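Local coordinates for alpha-glucosidase (Pseudoalteromonas sp. K8, PDB 5HQA), which hydrolyses alpha-glucosides as a calcium-containing glycoside hydrolase of family 97 that is activated by chloride, at residues Asp208-Ser213 with His407-Gly412; Glu124-Leu129 with Ser214-Lys219; Val190-Met195 with Pro227-Gln232. All coordinates share one frame; numbering follows the deposited sequence.

Overall arrangement
The three contacts lie on the same side of the chain's centre and differ in burial and chemistry. Contact 3 is buried in the N-terminal region and consists of aromatic, proline, methionine and arginine side chains with no direct hydrogen bond between its segments. Contacts 1 and 2 are partly buried. Contact 2 is backbone pairing at a sheet edge, whereas contact 1 uses carboxylates and hydroxyls to join the N-terminal region to the catalytic one. Residues 208-213 run straight into 214-219, so contacts 1 and 2 share one continuous loop. The 190-195 loop meets both: Ala-194 bonds to the backbones of Thr-210 and Asp-411, and Tyr-192 packs on Val-218.

Contact 1: residues Asp208-Ser213 with His407-Gly412; sequences DLTPWS and HEWHDG
The bend of Glu-408 at chi2 (-71°) swings CD toward Ser-213, and Ser-213 answers with OG set between its backbone N and carbonyl carbon (chi1 56°). One residue thus serves both carboxylate oxygens: Ser-213 N binds Glu-408 OE1 on its syn side at 2.9 Å, and Ser-213 OG comes to Glu-408 OE2 from above the carboxylate plane at 3.0 Å. A salt bridge from Arg-398 to OE2 would help to balance the charge. One water donates to Glu-408 OE1 and to Pro-211 O and accepts from Trp-409 N. Threonine suits position 210 because its two branches do different work. Its OG1 donates to Asp-411 OD2 at 2.8 Å, 63° out of the carboxylate plane, and also bonds Arg-148; its CG2 packs on Trp-409 CB at 3.4 Å. Gly-412 ends a type I turn begun at Trp-409 and sits at the N-cap position of helix 413-428. The contact therefore joins the end of strand 204-209, in one of the two antiparallel sheets of the N-terminal region, to the turn between strand 405-408, hairpin partner of 396-399, and that helix of the catalytic region.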
ATOM      1  N   ASP A 208     -11.839  14.490   7.592  1.00 11.28           N
ATOM      2  CA  ASP A 208     -11.060  15.724   7.539  1.00 11.40           C
ATOM      3  C   ASP A 208     -10.350  15.701   6.186  1.00 11.24           C
ATOM      4  O   ASP A 208      -9.335  15.020   6.028  1.00 11.52           O
ATOM      5  CB  ASP A 208     -10.089  15.777   8.720  1.00 13.14           C
ATOM      6  CG  ASP A 208      -9.352  17.102   8.830  1.00 19.15           C
ATOM      7  OD1 ASP A 208      -9.000  17.690   7.783  1.00 17.93           O
ATOM      8  OD2 ASP A 208      -9.102  17.546   9.978  1.00 22.01           O
ATOM      9  N   LEU A 209     -10.906  16.399   5.198  1.00 10.55           N
ATOM     10  CA  LEU A 209     -10.410  16.299   3.829  1.00 11.09           C
ATOM     11  C   LEU A 209      -9.158  17.148   3.659  1.00 11.89           C
ATOM     12  O   LEU A 209      -9.131  18.309   4.065  1.00 12.50           O
ATOM     13  CB  LEU A 209     -11.485  16.744   2.837  1.00  9.50           C
ATOM     14  CG  LEU A 209     -12.765  15.905   2.854  1.00  9.60           C
ATOM     15  CD1 LEU A 209     -13.693  16.365   1.748  1.00 11.13           C
ATOM     16  CD2 LEU A 209     -12.447  14.410   2.691  1.00  9.36           C
ATOM     17  N   THR A 210      -8.132  16.581   3.045  1.00 10.04           N
ATOM     18  CA  THR A 210      -6.883  17.318   2.877  1.00 10.17           C
ATOM     19  C   THR A 210      -7.067  18.430   1.852  1.00  9.76           C
ATOM     20  O   THR A 210      -7.450  18.149   0.712  1.00 11.37           O
ATOM     21  CB  THR A 210      -5.778  16.362   2.454  1.00 11.05           C
ATOM     22  OG1 THR A 210      -5.611  15.372   3.475  1.00 10.76           O
ATOM     23  CG2 THR A 210      -4.480  17.123   2.277  1.00 10.48           C
ATOM     24  N   PRO A 211      -6.813  19.684   2.201  1.00  9.97           N
ATOM     25  CA  PRO A 211      -7.264  20.803   1.371  1.00 10.57           C
ATOM     26  C   PRO A 211      -6.240  21.253   0.335  1.00 13.65           C
ATOM     27  O   PRO A 211      -5.055  20.912   0.390  1.00 13.76           O
ATOM     28  CB  PRO A 211      -7.476  21.911   2.405  1.00 11.73           C
ATOM     29  CG  PRO A 211      -6.387  21.651   3.398  1.00 13.66           C
ATOM     30  CD  PRO A 211      -6.327  20.139   3.515  1.00 13.37           C
ATOM     31  N   TRP A 212      -6.731  22.055  -0.607  1.00 11.56           N
ATOM     32  CA  TRP A 212      -5.894  22.891  -1.453  1.00 12.64           C
ATOM     33  C   TRP A 212      -5.205  23.967  -0.619  1.00 14.94           C
ATOM     34  O   TRP A 212      -5.651  24.310   0.478  1.00 14.91           O
ATOM     35  CB  TRP A 212      -6.737  23.596  -2.518  1.00 14.19           C
ATOM     36  CG  TRP A 212      -7.318  22.719  -3.585  1.00 13.08           C
ATOM     37  CD1 TRP A 212      -8.419  21.913  -3.490  1.00 12.27           C
ATOM     38  CD2 TRP A 212      -6.841  22.597  -4.926  1.00 13.53           C
ATOM     39  NE1 TRP A 212      -8.643  21.279  -4.694  1.00 12.98           N
ATOM     40  CE2 TRP A 212      -7.687  21.687  -5.591  1.00 13.93           C
ATOM     41  CE3 TRP A 212      -5.771  23.168  -5.628  1.00 13.96           C
ATOM     42  CZ2 TRP A 212      -7.500  21.335  -6.927  1.00 15.20           C
ATOM     43  CZ3 TRP A 212      -5.587  22.818  -6.964  1.00 17.06           C
ATOM     44  CH2 TRP A 212      -6.450  21.910  -7.595  1.00 15.00           C
ATOM     45  N   SER A 213      -4.134  24.546  -1.180  1.00 14.19           N
ATOM     46  CA  SER A 213      -3.470  25.660  -0.506  1.00 17.69           C
ATOM     47  C   SER A 213      -4.425  26.824  -0.275  1.00 18.78           C
ATOM     48  O   SER A 213      -4.297  27.545   0.721  1.00 18.04           O
ATOM     49  CB  SER A 213      -2.265  26.129  -1.318  1.00 19.11           C
ATOM     50  OG  SER A 213      -2.670  26.474  -2.633  1.00 31.79           O
ATOM     51  N   HIS A 407       2.235  25.800  -2.611  1.00 12.84           N
ATOM     52  CA  HIS A 407       2.529  24.572  -1.884  1.00 11.99           C
ATOM     53  C   HIS A 407       1.252  23.776  -1.672  1.00 14.17           C
ATOM     54  O   HIS A 407       0.229  24.334  -1.262  1.00 14.82           O
ATOM     55  CB  HIS A 407       3.188  24.875  -0.542  1.00 14.19           C
ATOM     56  CG  HIS A 407       4.647  25.182  -0.655  1.00 19.38           C
ATOM     57  ND1 HIS A 407       5.249  26.218   0.031  1.00 23.21           N
ATOM     58  CD2 HIS A 407       5.626  24.590  -1.381  1.00 18.86           C
ATOM     59  CE1 HIS A 407       6.539  26.247  -0.265  1.00 24.49           C
ATOM     60  NE2 HIS A 407       6.792  25.271  -1.121  1.00 22.73           N
ATOM     61  N   GLU A 408       1.320  22.473  -1.935  1.00 12.58           N
ATOM     62  CA  GLU A 408       0.167  21.592  -1.817  1.00 12.51           C
ATOM     63  C   GLU A 408       0.548  20.370  -0.992  1.00 12.46           C
ATOM     64  O   GLU A 408       1.728  20.076  -0.775  1.00 12.43           O
ATOM     65  CB  GLU A 408      -0.350  21.158  -3.198  1.00 11.12           C
ATOM     66  CG  GLU A 408      -0.634  22.312  -4.156  1.00 12.61           C
ATOM     67  CD  GLU A 408      -1.869  23.143  -3.790  1.00 18.16           C
ATOM     68  OE1 GLU A 408      -2.616  22.768  -2.856  1.00 17.49           O
ATOM     69  OE2 GLU A 408      -2.096  24.183  -4.455  1.00 20.42           O
ATOM     70  N   TRP A 409      -0.478  19.645  -0.550  1.00 10.91           N
ATOM     71  CA  TRP A 409      -0.317  18.369   0.128  1.00  9.44           C
ATOM     72  C   TRP A 409      -0.211  17.229  -0.875  1.00  9.93           C
ATOM     73  O   TRP A 409      -0.826  17.261  -1.948  1.00 11.67           O
ATOM     74  CB  TRP A 409      -1.507  18.107   1.046  1.00  9.30           C
ATOM     75  CG  TRP A 409      -1.562  19.015   2.231  1.00 11.84           C
ATOM     76  CD1 TRP A 409      -2.222  20.204   2.323  1.00 15.55           C
ATOM     77  CD2 TRP A 409      -0.934  18.801   3.503  1.00 12.91           C
ATOM     78  NE1 TRP A 409      -2.037  20.753   3.575  1.00 15.26           N
ATOM     79  CE2 TRP A 409      -1.248  19.913   4.318  1.00 15.19           C
ATOM     80  CE3 TRP A 409      -0.140  17.771   4.038  1.00 11.84           C
ATOM     81  CZ2 TRP A 409      -0.794  20.028   5.640  1.00 12.63           C
ATOM     82  CZ3 TRP A 409       0.325  17.895   5.349  1.00  9.43           C
ATOM     83  CH2 TRP A 409      -0.002  19.018   6.131  1.00 10.48           C
ATOM     84  N   HIS A 410       0.555  16.195  -0.500  1.00  9.90           N
ATOM     85  CA  HIS A 410       0.616  14.984  -1.317  1.00  9.11           C
ATOM     86  C   HIS A 410      -0.743  14.324  -1.468  1.00 10.79           C
ATOM     87  O   HIS A 410      -0.944  13.576  -2.424  1.00 12.45           O
ATOM     88  CB  HIS A 410       1.571  13.950  -0.713  1.00  9.80           C
ATOM     89  CG  HIS A 410       3.019  14.323  -0.801  1.00 12.82           C
ATOM     90  ND1 HIS A 410       3.578  15.328  -0.040  1.00 11.79           N
ATOM     91  CD2 HIS A 410       4.029  13.802  -1.542  1.00 12.05           C
ATOM     92  CE1 HIS A 410       4.868  15.421  -0.321  1.00 13.06           C
ATOM     93  NE2 HIS A 410       5.167  14.505  -1.228  1.00 11.11           N
ATOM     94  N   ASP A 411      -1.670  14.555  -0.536  1.00 10.35           N
ATOM     95  CA  ASP A 411      -2.934  13.822  -0.546  1.00  9.71           C
ATOM     96  C   ASP A 411      -4.148  14.734  -0.741  1.00 12.14           C
ATOM     97  O   ASP A 411      -5.282  14.328  -0.458  1.00 11.81           O
ATOM     98  CB  ASP A 411      -3.068  12.959   0.720  1.00  9.70           C
ATOM     99  CG  ASP A 411      -2.929  13.742   2.025  1.00 14.27           C
ATOM    100  OD1 ASP A 411      -2.064  14.644   2.127  1.00 15.00           O
ATOM    101  OD2 ASP A 411      -3.673  13.413   2.985  1.00 14.83           O
ATOM    102  N   GLY A 412      -3.948  15.950  -1.259  1.00  9.41           N
ATOM    103  CA  GLY A 412      -5.076  16.760  -1.673  1.00  9.70           C
ATOM    104  C   GLY A 412      -5.599  16.365  -3.054  1.00 11.97           C
ATOM    105  O   GLY A 412      -5.014  15.546  -3.765  1.00 10.30           O
TER
HETATM  106  O   HOH W   1      -3.065  20.469  -1.426  1.00 13.82           O

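Contact 2: residues Glu124-Leu129 with Ser214-Lys219; sequences EITKEL and SGVAVK
Glu-124 crosses Val-216 obliquely and runs beside Lys-219, with which it shares a face of a short antiparallel pairing. Its CB is 4.1 Å from Val-216 CG1. Chi2 (-179°) carries CD out beside the same methyl, and the turn of the carboxylate about the last bond puts OE1 3.7 Å from Val-216 CG2. OE1 also lies 4.0 Å from Lys-219 CE and accepts a hydrogen bond from a water that reaches Ser-214 OG, while OE2 has a long, weak ion pair with Lys-43. Glu-124 and Lys-219 form a non-hydrogen-bonded pair; their charged atoms, OE1 and NZ, stay 5.0 Å apart, so the attraction is probably modest, and Lys-219 has a cation-pi partner in Trp-212. On the other face, Ile-125 and Val-218 form the hydrogen-bonded pair, and Ile-125 CD1 packs against Val-218 CB, branched apolar chains suited to a buried side. A classic beta bulge interrupts the pairing: Ala-217 and Val-218 both face Ile-125, whose O accepts from Ala-217 N at 2.8 Å and from Val-218 N at 3.2 Å. Before the bulge, Gly-215 adopts a positive phi (113°), at which a side chain would collide with the carbonyl oxygen of Ser-214, so glycine suits the place. Strand 122-134 is thus flanked by 218-221 here and by 30-42 through Glu-41, with Lys-43 just beyond that strand's end, while Leu-209 of strand 204-209 packs against Ala-217 and Val-218.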
ATOM      1  N   GLU A 124     -17.434  24.146  -4.166  1.00 14.20           N
ATOM      2  CA  GLU A 124     -16.191  23.848  -3.470  1.00 13.66           C
ATOM      3  C   GLU A 124     -16.556  23.299  -2.101  1.00 16.55           C
ATOM      4  O   GLU A 124     -17.072  24.034  -1.251  1.00 18.36           O
ATOM      5  CB  GLU A 124     -15.311  25.091  -3.359  1.00 15.32           C
ATOM      6  CG  GLU A 124     -14.920  25.652  -4.713  1.00 19.71           C
ATOM      7  CD  GLU A 124     -14.029  26.867  -4.604  1.00 29.32           C
ATOM      8  OE1 GLU A 124     -12.856  26.788  -5.029  1.00 32.01           O
ATOM      9  OE2 GLU A 124     -14.494  27.900  -4.083  1.00 34.04           O
ATOM     10  N   ILE A 125     -16.314  22.005  -1.899  1.00 12.59           N
ATOM     11  CA  ILE A 125     -16.551  21.407  -0.596  1.00 13.20           C
ATOM     12  C   ILE A 125     -15.507  21.926   0.381  1.00 15.50           C
ATOM     13  O   ILE A 125     -14.299  21.876   0.109  1.00 14.22           O
ATOM     14  CB  ILE A 125     -16.502  19.877  -0.688  1.00 13.75           C
ATOM     15  CG1 ILE A 125     -17.603  19.353  -1.603  1.00 12.69           C
ATOM     16  CG2 ILE A 125     -16.584  19.237   0.714  1.00 11.18           C
ATOM     17  CD1 ILE A 125     -17.409  17.898  -1.945  1.00 12.17           C
ATOM     18  N   THR A 126     -15.970  22.434   1.525  1.00 14.44           N
ATOM     19  CA  THR A 126     -15.078  22.839   2.596  1.00 14.63           C
ATOM     20  C   THR A 126     -15.084  21.873   3.766  1.00 16.73           C
ATOM     21  O   THR A 126     -14.133  21.880   4.551  1.00 16.57           O
ATOM     22  CB  THR A 126     -15.444  24.238   3.101  1.00 14.64           C
ATOM     23  OG1 THR A 126     -16.833  24.261   3.449  1.00 16.31           O
ATOM     24  CG2 THR A 126     -15.183  25.276   2.011  1.00 13.23           C
ATOM     25  N   LYS A 127     -16.119  21.046   3.900  1.00 13.74           N
ATOM     26  CA  LYS A 127     -16.120  20.021   4.936  1.00 14.47           C
ATOM     27  C   LYS A 127     -17.029  18.886   4.501  1.00 13.55           C
ATOM     28  O   LYS A 127     -18.138  19.129   4.019  1.00 15.84           O
ATOM     29  CB  LYS A 127     -16.583  20.581   6.289  1.00 17.65           C
ATOM     30  CG  LYS A 127     -16.348  19.619   7.452  1.00 26.44           C
ATOM     31  CD  LYS A 127     -16.571  20.285   8.799  1.00 30.80           C
ATOM     32  CE  LYS A 127     -15.682  21.510   8.950  0.82 34.79           C
ATOM     33  NZ  LYS A 127     -14.235  21.181   8.934  0.93 39.84           N
ATOM     34  N   GLU A 128     -16.553  17.659   4.657  1.00 11.59           N
ATOM     35  CA  GLU A 128     -17.404  16.482   4.582  1.00 13.04           C
ATOM     36  C   GLU A 128     -17.759  16.097   6.016  1.00 14.66           C
ATOM     37  O   GLU A 128     -16.862  15.908   6.845  1.00 14.51           O
ATOM     38  CB  GLU A 128     -16.702  15.333   3.853  1.00 12.45           C
ATOM     39  CG  GLU A 128     -17.599  14.115   3.702  1.00 13.95           C
ATOM     40  CD  GLU A 128     -16.941  12.963   2.962  1.00 15.11           C
ATOM     41  OE1 GLU A 128     -16.155  13.221   2.017  1.00 14.77           O
ATOM     42  OE2 GLU A 128     -17.224  11.795   3.323  1.00 13.04           O
ATOM     43  N   LEU A 129     -19.057  16.018   6.318  1.00 12.06           N
ATOM     44  CA  LEU A 129     -19.513  15.833   7.694  1.00 12.03           C
ATOM     45  C   LEU A 129     -19.496  14.376   8.146  1.00 13.64           C
ATOM     46  O   LEU A 129     -19.782  14.111   9.320  1.00 14.05           O
ATOM     47  CB  LEU A 129     -20.924  16.406   7.858  1.00 11.34           C
ATOM     48  CG  LEU A 129     -21.038  17.907   7.566  1.00 14.05           C
ATOM     49  CD1 LEU A 129     -22.480  18.374   7.736  1.00 15.57           C
ATOM     50  CD2 LEU A 129     -20.103  18.713   8.470  1.00 15.71           C
ATOM     51  N   SER A 214      -5.391  27.016  -1.178  1.00 16.86           N
ATOM     52  CA  SER A 214      -6.373  28.085  -1.033  1.00 19.81           C
ATOM     53  C   SER A 214      -7.321  27.852   0.135  1.00 21.81           C
ATOM     54  O   SER A 214      -7.980  28.797   0.575  1.00 27.35           O
ATOM     55  CB  SER A 214      -7.183  28.233  -2.319  1.00 23.47           C
ATOM     56  OG  SER A 214      -8.125  27.173  -2.429  1.00 29.24           O
ATOM     57  N   GLY A 215      -7.421  26.625   0.634  1.00 17.85           N
ATOM     58  CA  GLY A 215      -8.191  26.328   1.821  1.00 17.05           C
ATOM     59  C   GLY A 215      -9.410  25.463   1.587  1.00 15.99           C
ATOM     60  O   GLY A 215      -9.894  24.838   2.538  1.00 17.23           O
ATOM     61  N   VAL A 216      -9.940  25.416   0.365  1.00 16.58           N
ATOM     62  CA  VAL A 216     -11.075  24.534   0.105  1.00 15.12           C
ATOM     63  C   VAL A 216     -10.573  23.108  -0.076  1.00 14.10           C
ATOM     64  O   VAL A 216      -9.393  22.866  -0.351  1.00 14.63           O
ATOM     65  CB  VAL A 216     -11.904  24.993  -1.108  1.00 16.74           C
ATOM     66  CG1 VAL A 216     -12.344  26.454  -0.941  1.00 17.94           C
ATOM     67  CG2 VAL A 216     -11.144  24.779  -2.416  1.00 13.03           C
ATOM     68  N   ALA A 217     -11.484  22.149   0.100  1.00 14.19           N
ATOM     69  CA  ALA A 217     -11.106  20.742   0.011  1.00 13.52           C
ATOM     70  C   ALA A 217     -11.266  20.186  -1.404  1.00 16.17           C
ATOM     71  O   ALA A 217     -10.316  19.627  -1.962  1.00 15.01           O
ATOM     72  CB  ALA A 217     -11.921  19.912   1.007  1.00 12.52           C
ATOM     73  N   VAL A 218     -12.463  20.298  -1.988  1.00 12.24           N
ATOM     74  CA  VAL A 218     -12.753  19.622  -3.255  1.00 11.87           C
ATOM     75  C   VAL A 218     -13.491  20.571  -4.182  1.00 15.01           C
ATOM     76  O   VAL A 218     -14.521  21.139  -3.803  1.00 15.85           O
ATOM     77  CB  VAL A 218     -13.596  18.346  -3.068  1.00 12.35           C
ATOM     78  CG1 VAL A 218     -13.788  17.647  -4.426  1.00 13.49           C
ATOM     79  CG2 VAL A 218     -12.958  17.407  -2.048  1.00 10.99           C
ATOM     80  N   LYS A 219     -12.993  20.705  -5.407  1.00 12.95           N
ATOM     81  CA  LYS A 219     -13.647  21.482  -6.448  1.00 14.10           C
ATOM     82  C   LYS A 219     -14.418  20.543  -7.371  1.00 16.35           C
ATOM     83  O   LYS A 219     -13.845  19.588  -7.907  1.00 17.25           O
ATOM     84  CB  LYS A 219     -12.609  22.280  -7.238  1.00 15.53           C
ATOM     85  CG  LYS A 219     -11.735  23.183  -6.371  1.00 15.90           C
ATOM     86  CD  LYS A 219     -10.560  23.766  -7.159  1.00 19.48           C
ATOM     87  CE  LYS A 219      -9.708  24.682  -6.294  1.00 20.01           C
ATOM     88  NZ  LYS A 219      -8.513  25.189  -7.027  1.00 25.52           N
TER
HETATM   89  O   HOH W   2     -10.634  28.262  -3.878  1.00 36.17           O
HETATM   90  O   HOH W   3     -11.481  22.675   3.507  1.00 32.84           O

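Contact 3: residues Val190-Met195 with Pro227-Gln232; sequences VDYAAM and PWRTIQ
Tyr-192 and Pro-227 cross at about a right angle, with the proline's CD over one face of the phenol ring. This is a CH-pi contact: CD is 3.6 Å from the centroid of the Tyr-192 ring and 22° off its normal. Proline suits the place because its CD, beside the ring nitrogen, carries polarised C-H bonds. Arg-229 also crosses the tyrosine, its guanidinium turned 78° from the ring plane and its NH2 3.6 Å from Tyr-192 CE2. Met-195, extended with SD anti to CA (chi2 180°), brings its SD over the centre of one guanidinium face, 4.2 Å above the plane. A water accepts from Arg-229 NH2 and donates to Ala-193 O. An alanine in place of Tyr-192 would probably leave Pro-227 CD without its ring face and Glu-128 OE1 without the phenol hydroxyl. The loop between strands 181-187 and 195-199 thus packs on strand 224-234, linking the two antiparallel sheets of the N-terminal region. Salt bridges from NE to Glu-128 and from NH1 to Glu-186 meet the arginine's charge. The chemistry implies a buried cation each of whose three nitrogens has a carboxylate or water partner while sulfur covers a flat face, likely to keep both glutamates ionised.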
ATOM      1  N   VAL A 190     -10.615   9.248  -6.448  1.00 11.23           N
ATOM      2  CA  VAL A 190     -10.499   9.812  -7.789  1.00 12.18           C
ATOM      3  C   VAL A 190     -11.104  11.208  -7.778  1.00 14.58           C
ATOM      4  O   VAL A 190     -12.257  11.377  -7.365  1.00 15.03           O
ATOM      5  CB  VAL A 190     -11.223   8.945  -8.838  1.00 13.70           C
ATOM      6  CG1 VAL A 190     -11.126   9.591 -10.220  1.00 14.57           C
ATOM      7  CG2 VAL A 190     -10.652   7.538  -8.854  1.00 14.52           C
ATOM      8  N   ASP A 191     -10.338  12.200  -8.239  1.00 12.94           N
ATOM      9  CA  ASP A 191     -10.807  13.588  -8.348  1.00 13.18           C
ATOM     10  C   ASP A 191     -11.438  14.080  -7.043  1.00 13.93           C
ATOM     11  O   ASP A 191     -12.522  14.669  -7.026  1.00 13.86           O
ATOM     12  CB  ASP A 191     -11.790  13.753  -9.510  1.00 12.98           C
ATOM     13  CG  ASP A 191     -12.123  15.213  -9.779  1.00 19.68           C
ATOM     14  OD1 ASP A 191     -11.211  16.054  -9.609  1.00 17.56           O
ATOM     15  OD2 ASP A 191     -13.287  15.525 -10.131  1.00 17.80           O
ATOM     16  N   TYR A 192     -10.742  13.842  -5.937  1.00 12.70           N
ATOM     17  CA  TYR A 192     -11.263  14.185  -4.626  1.00 12.38           C
ATOM     18  C   TYR A 192     -10.075  14.274  -3.683  1.00 12.44           C
ATOM     19  O   TYR A 192      -8.971  13.831  -4.009  1.00 11.48           O
ATOM     20  CB  TYR A 192     -12.277  13.138  -4.163  1.00 10.91           C
ATOM     21  CG  TYR A 192     -13.317  13.585  -3.148  1.00 12.16           C
ATOM     22  CD1 TYR A 192     -14.512  14.183  -3.560  1.00 11.97           C
ATOM     23  CD2 TYR A 192     -13.131  13.351  -1.781  1.00 12.44           C
ATOM     24  CE1 TYR A 192     -15.480  14.562  -2.633  1.00 11.61           C
ATOM     25  CE2 TYR A 192     -14.099  13.721  -0.846  1.00 12.21           C
ATOM     26  CZ  TYR A 192     -15.266  14.327  -1.283  1.00 11.57           C
ATOM     27  OH  TYR A 192     -16.222  14.687  -0.363  1.00 12.34           O
ATOM     28  N   ALA A 193     -10.305  14.875  -2.522  1.00 11.09           N
ATOM     29  CA  ALA A 193      -9.267  15.022  -1.509  1.00 12.09           C
ATOM     30  C   ALA A 193      -9.248  13.799  -0.599  1.00 12.74           C
ATOM     31  O   ALA A 193     -10.302  13.259  -0.253  1.00 11.97           O
ATOM     32  CB  ALA A 193      -9.506  16.286  -0.678  1.00 10.72           C
ATOM     33  N   ALA A 194      -8.049  13.371  -0.199  1.00 10.61           N
ATOM     34  CA  ALA A 194      -7.954  12.234   0.708  1.00  9.82           C
ATOM     35  C   ALA A 194      -8.605  12.555   2.046  1.00 12.71           C
ATOM     36  O   ALA A 194      -8.599  13.697   2.511  1.00 12.51           O
ATOM     37  CB  ALA A 194      -6.496  11.829   0.947  1.00  8.87           C
ATOM     38  N   MET A 195      -9.158  11.521   2.672  1.00 10.13           N
ATOM     39  CA  MET A 195      -9.759  11.627   3.993  1.00  9.69           C
ATOM     40  C   MET A 195      -8.719  11.298   5.061  1.00 14.30           C
ATOM     41  O   MET A 195      -8.091  10.236   5.030  1.00 13.69           O
ATOM     42  CB  MET A 195     -10.955  10.685   4.101  1.00 11.31           C
ATOM     43  CG  MET A 195     -11.641  10.694   5.453  1.00 14.19           C
ATOM     44  SD  MET A 195     -13.047   9.542   5.456  1.00 16.94           S
ATOM     45  CE  MET A 195     -12.222   7.938   5.394  1.00 16.10           C
ATOM     46  N   PRO A 227     -15.499   9.356  -3.143  1.00 11.58           N
ATOM     47  CA  PRO A 227     -14.942   8.005  -3.039  1.00 10.44           C
ATOM     48  C   PRO A 227     -15.732   7.201  -2.018  1.00 12.19           C
ATOM     49  O   PRO A 227     -16.536   7.733  -1.251  1.00 10.82           O
ATOM     50  CB  PRO A 227     -13.494   8.236  -2.577  1.00 11.74           C
ATOM     51  CG  PRO A 227     -13.201   9.693  -2.914  1.00 13.17           C
ATOM     52  CD  PRO A 227     -14.524  10.395  -2.756  1.00 13.04           C
ATOM     53  N   TRP A 228     -15.493   5.895  -2.003  1.00 10.82           N
ATOM     54  CA  TRP A 228     -16.094   5.048  -0.984  1.00 11.17           C
ATOM     55  C   TRP A 228     -15.397   5.255   0.356  1.00 13.51           C
ATOM     56  O   TRP A 228     -14.177   5.392   0.417  1.00 13.93           O
ATOM     57  CB  TRP A 228     -15.991   3.579  -1.398  1.00 10.49           C
ATOM     58  CG  TRP A 228     -16.780   3.269  -2.625  1.00 11.07           C
ATOM     59  CD1 TRP A 228     -16.355   3.348  -3.921  1.00 11.36           C
ATOM     60  CD2 TRP A 228     -18.147   2.838  -2.671  1.00 11.89           C
ATOM     61  NE1 TRP A 228     -17.383   2.994  -4.775  1.00 12.96           N
ATOM     62  CE2 TRP A 228     -18.489   2.676  -4.032  1.00 14.36           C
ATOM     63  CE3 TRP A 228     -19.113   2.575  -1.692  1.00 11.75           C
ATOM     64  CZ2 TRP A 228     -19.759   2.252  -4.442  1.00 15.57           C
ATOM     65  CZ3 TRP A 228     -20.383   2.158  -2.099  1.00 13.01           C
ATOM     66  CH2 TRP A 228     -20.692   2.005  -3.459  1.00 16.03           C
ATOM     67  N   ARG A 229     -16.177   5.296   1.429  1.00 10.63           N
ATOM     68  CA  ARG A 229     -15.658   5.209   2.792  1.00  9.89           C
ATOM     69  C   ARG A 229     -15.824   3.763   3.236  1.00 12.31           C
ATOM     70  O   ARG A 229     -16.906   3.193   3.056  1.00 11.25           O
ATOM     71  CB  ARG A 229     -16.422   6.143   3.732  1.00  9.85           C
ATOM     72  CG  ARG A 229     -16.081   7.622   3.595  1.00 12.79           C
ATOM     73  CD  ARG A 229     -16.637   8.259   2.312  1.00 13.30           C
ATOM     74  NE  ARG A 229     -16.073   9.598   2.121  1.00 12.10           N
ATOM     75  CZ  ARG A 229     -14.852   9.825   1.635  1.00 14.48           C
ATOM     76  NH1 ARG A 229     -14.072   8.804   1.269  1.00 12.28           N
ATOM     77  NH2 ARG A 229     -14.411  11.073   1.512  1.00 11.68           N
ATOM     78  N   THR A 230     -14.762   3.151   3.769  1.00 10.76           N
ATOM     79  CA  THR A 230     -14.803   1.722   4.063  1.00 11.83           C
ATOM     80  C   THR A 230     -14.606   1.465   5.549  1.00 12.82           C
ATOM     81  O   THR A 230     -13.781   2.112   6.203  1.00 10.61           O
ATOM     82  CB  THR A 230     -13.754   0.917   3.256  1.00 15.06           C
ATOM     83  OG1 THR A 230     -12.426   1.314   3.621  1.00 14.11           O
ATOM     84  CG2 THR A 230     -13.934   1.144   1.768  1.00 16.46           C
ATOM     85  N   ILE A 231     -15.376   0.510   6.071  1.00 11.52           N
ATOM     86  CA  ILE A 231     -15.283   0.076   7.460  1.00 10.78           C
ATOM     87  C   ILE A 231     -15.172  -1.442   7.439  1.00 12.07           C
ATOM     88  O   ILE A 231     -16.177  -2.142   7.271  1.00 11.04           O
ATOM     89  CB  ILE A 231     -16.485   0.525   8.297  1.00 10.06           C
ATOM     90  CG1 ILE A 231     -16.692   2.043   8.162  1.00 10.00           C
ATOM     91  CG2 ILE A 231     -16.271   0.124   9.753  1.00  9.41           C
ATOM     92  CD1 ILE A 231     -18.011   2.544   8.762  1.00 10.95           C
ATOM     93  N   GLN A 232     -13.956  -1.957   7.599  1.00  9.18           N
ATOM     94  CA  GLN A 232     -13.770  -3.394   7.734  1.00  9.60           C
ATOM     95  C   GLN A 232     -14.035  -3.801   9.173  1.00 11.09           C
ATOM     96  O   GLN A 232     -13.643  -3.099  10.110  1.00 11.80           O
ATOM     97  CB  GLN A 232     -12.348  -3.794   7.334  1.00  9.89           C
ATOM     98  CG  GLN A 232     -12.049  -3.583   5.856  1.00 13.16           C
ATOM     99  CD  GLN A 232     -10.679  -4.094   5.471  1.00 15.64           C
ATOM    100  OE1 GLN A 232      -9.781  -3.325   5.103  1.00 17.55           O
ATOM    101  NE2 GLN A 232     -10.514  -5.405   5.538  1.00 12.15           N
TER
HETATM  102  O   HOH W   4     -11.839  11.210   0.474  1.00 13.63           O